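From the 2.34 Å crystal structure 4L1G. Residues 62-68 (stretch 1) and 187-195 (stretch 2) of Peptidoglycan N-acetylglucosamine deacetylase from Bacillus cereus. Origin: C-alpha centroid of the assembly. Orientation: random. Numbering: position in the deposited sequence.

Stretch 1, residues 62-68: YAYAFSG
Stretch 2 187-195: NFMIVQWSV

Two segments of one chain, at least 124 residues apart in sequence where they touch, run side by side as a short parallel pairing, their end-to-end directions 22° apart. Tyr-64 and Ala-65 form one strand, Met-189 to Val-191 the other. The register sets Ala-63 beside Met-189 (CA to CA 4.9 Å), Tyr-64 beside Ile-190 (CA to CA 4.8 Å) and Ala-65 beside Val-191 (CA to CA 5.0 Å); the next pair skips a residue, Phe-66 lying beside Trp-193 with CA to CA 4.7 Å. Backbone phi/psi is extended through the bridges: -158/127 at Tyr-64, -152/157 at Ala-65, -104/124 at Ile-190 and -122/125 at Val-191. Gln-192 then turns to -86/-127, and Phe-66 to -106/-29.

Three backbone hydrogen bonds fix this register. Ile-190 N donates to Ala-63 O at 3.0 Å, nearly linear at 174°; Ala-65 N donates to Ile-190 O at 3.1 Å; Gln-192 N donates to Ala-65 O at 2.9 Å. Ile-190 thus uses both its amide and its carbonyl to reach the residues before and after Tyr-64, the ladder expected of parallel strands. Two of these carbonyls also receive CA-H...O contacts, Tyr-64 CA to Ile-190 O at 3.2 Å and Val-191 CA to Ala-65 O at 3.4 Å. Beyond the ladder, Phe-66 O and Ser-194 N stand 3.5 Å apart, but the angle is too poor for a hydrogen bond.

The side-chain hydrogen bond joins Gln-192 NE2 to Tyr-64 OH at 2.9 Å and 170°, with the amide as donor. Tyr-64 is t (chi2 68°), while Gln-192 is m, m with chi3 18°; its CB points toward the other stretch, and its amide meets the tyrosine near the ring plane.

Apolar packing follows the alternation of the strands. On the face carrying Tyr-64 and Ile-190, Tyr-64 CD1 meets Ile-190 CG2 at 3.6 Å, the methyl lying at the ring edge; Ile-190 is m, t. Ala-65 and Val-191 (t) share the other face. Met-189 is fully extended, t in all three chi angles, and runs past both alanines: Ala-63 CB lies 4.0 Å from Met-189 CG, and Ala-65 CB 3.9 Å from Met-189 CE. One straight thioether chain therefore touches two alanines spaced two residues apart.

Past the strands, Phe-66 (m, chi2 87°) brings CD2 to 3.6 Å from Gln-192 CB, an apolar contact with the aliphatic base of that polar side chain. Ser-67 and Ser-194, both p, close the contact, with Ser-67 CB 3.7 Å from Ser-194 OG.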

# COMPACT_ATOMS: atom_id res chain seq x y z
N TYR A 62 -7.01 9.34 15.57
CA TYR A 62 -7.56 8.23 14.79
C TYR A 62 -6.52 7.16 14.46
O TYR A 62 -5.33 7.35 14.69
CB TYR A 62 -8.17 8.76 13.49
CG TYR A 62 -9.16 9.88 13.70
CD1 TYR A 62 -10.44 9.63 14.19
CD2 TYR A 62 -8.83 11.19 13.39
CE1 TYR A 62 -11.35 10.65 14.38
CE2 TYR A 62 -9.73 12.22 13.57
CZ TYR A 62 -10.99 11.95 14.07
OH TYR A 62 -11.89 12.97 14.26
N ALA A 63 -6.99 6.04 13.93
CA ALA A 63 -6.10 5.00 13.42
C ALA A 63 -5.53 5.48 12.09
O ALA A 63 -6.09 5.20 11.03
CB ALA A 63 -6.85 3.69 13.25
N TYR A 64 -4.41 6.20 12.16
CA TYR A 64 -3.91 6.95 11.02
C TYR A 64 -2.41 7.20 11.18
O TYR A 64 -1.97 7.71 12.22
CB TYR A 64 -4.67 8.27 10.93
CG TYR A 64 -4.39 9.13 9.71
CD1 TYR A 64 -4.79 8.72 8.45
CD2 TYR A 64 -3.76 10.36 9.84
CE1 TYR A 64 -4.55 9.51 7.34
CE2 TYR A 64 -3.52 11.16 8.74
CZ TYR A 64 -3.92 10.73 7.49
OH TYR A 64 -3.68 11.52 6.39
N ALA A 65 -1.62 6.84 10.18
CA ALA A 65 -0.17 7.02 10.25
C ALA A 65 0.48 7.22 8.89
O ALA A 65 -0.07 6.81 7.86
CB ALA A 65 0.48 5.86 10.99
N PHE A 66 1.65 7.84 8.88
CA PHE A 66 2.43 8.06 7.67
C PHE A 66 3.63 7.11 7.62
O PHE A 66 4.10 6.73 6.55
CB PHE A 66 2.92 9.50 7.59
CG PHE A 66 1.83 10.51 7.37
CD1 PHE A 66 1.13 11.04 8.45
CD2 PHE A 66 1.50 10.92 6.09
CE1 PHE A 66 0.12 11.97 8.24
CE2 PHE A 66 0.49 11.85 5.88
CZ PHE A 66 -0.20 12.37 6.96
N SER A 67 4.12 6.75 8.80
CA SER A 67 5.29 5.90 8.93
C SER A 67 5.24 5.13 10.25
O SER A 67 4.29 5.29 11.02
CB SER A 67 6.57 6.72 8.82
OG SER A 67 6.53 7.87 9.66
N GLY A 68 6.24 4.31 10.51
CA GLY A 68 6.21 3.42 11.66
C GLY A 68 7.24 3.71 12.74
O GLY A 68 7.84 4.79 12.77
N ASN A 187 -13.03 -0.15 12.87
CA ASN A 187 -11.86 -0.99 13.11
C ASN A 187 -10.93 -1.11 11.90
O ASN A 187 -10.24 -2.12 11.72
CB ASN A 187 -12.27 -2.37 13.63
CG ASN A 187 -11.17 -3.05 14.43
OD1 ASN A 187 -10.31 -2.38 15.01
ND2 ASN A 187 -11.20 -4.37 14.47
N PHE A 188 -10.92 -0.08 11.06
CA PHE A 188 -9.93 0.03 9.99
C PHE A 188 -8.71 0.78 10.51
O PHE A 188 -8.77 1.45 11.54
CB PHE A 188 -10.48 0.82 8.80
CG PHE A 188 -11.46 0.06 7.95
CD1 PHE A 188 -11.02 -0.90 7.06
CD2 PHE A 188 -12.82 0.34 8.02
CE1 PHE A 188 -11.92 -1.60 6.26
CE2 PHE A 188 -13.72 -0.35 7.23
CZ PHE A 188 -13.27 -1.31 6.35
N MET A 189 -7.60 0.67 9.79
CA MET A 189 -6.49 1.60 9.98
C MET A 189 -6.08 2.18 8.64
O MET A 189 -5.95 1.47 7.65
CB MET A 189 -5.28 0.94 10.66
CG MET A 189 -4.15 1.94 10.89
SD MET A 189 -2.80 1.37 11.93
CE MET A 189 -1.84 2.87 12.07
N ILE A 190 -5.88 3.49 8.60
CA ILE A 190 -5.50 4.17 7.38
C ILE A 190 -4.02 4.52 7.41
O ILE A 190 -3.54 5.19 8.32
CB ILE A 190 -6.35 5.42 7.14
CG1 ILE A 190 -7.80 5.01 6.87
CG2 ILE A 190 -5.78 6.24 5.99
CD1 ILE A 190 -8.68 6.12 6.36
N VAL A 191 -3.28 4.05 6.40
CA VAL A 191 -1.86 4.35 6.32
C VAL A 191 -1.53 5.06 5.02
O VAL A 191 -1.84 4.56 3.93
CB VAL A 191 -0.99 3.08 6.47
CG1 VAL A 191 0.48 3.42 6.25
CG2 VAL A 191 -1.21 2.45 7.83
N GLN A 192 -0.90 6.22 5.13
CA GLN A 192 -0.44 6.95 3.96
C GLN A 192 0.95 6.44 3.60
O GLN A 192 1.16 5.24 3.45
CB GLN A 192 -0.40 8.45 4.24
CG GLN A 192 -1.72 9.04 4.73
CD GLN A 192 -2.72 9.28 3.62
OE1 GLN A 192 -2.60 8.74 2.52
NE2 GLN A 192 -3.73 10.11 3.90
N TRP A 193 1.91 7.36 3.47
CA TRP A 193 3.28 6.99 3.16
C TRP A 193 4.24 8.11 3.58
O TRP A 193 3.80 9.21 3.90
CB TRP A 193 3.43 6.68 1.66
CG TRP A 193 3.06 7.82 0.76
CD1 TRP A 193 3.90 8.79 0.27
CD2 TRP A 193 1.76 8.12 0.23
NE1 TRP A 193 3.21 9.66 -0.52
CE2 TRP A 193 1.89 9.28 -0.56
CE3 TRP A 193 0.50 7.52 0.36
CZ2 TRP A 193 0.81 9.85 -1.23
CZ3 TRP A 193 -0.57 8.09 -0.31
CH2 TRP A 193 -0.41 9.25 -1.09
N SER A 194 5.53 7.81 3.58
CA SER A 194 6.53 8.80 3.97
C SER A 194 7.67 8.90 2.95
O SER A 194 8.46 9.83 2.99
CB SER A 194 7.09 8.50 5.36
OG SER A 194 7.87 7.32 5.36
N VAL A 195 7.74 7.92 2.05
CA VAL A 195 8.70 7.97 0.95
C VAL A 195 7.98 7.77 -0.38
O VAL A 195 7.45 6.69 -0.66
CB VAL A 195 9.81 6.90 1.10
CG1 VAL A 195 10.76 6.95 -0.10
CG2 VAL A 195 10.57 7.10 2.40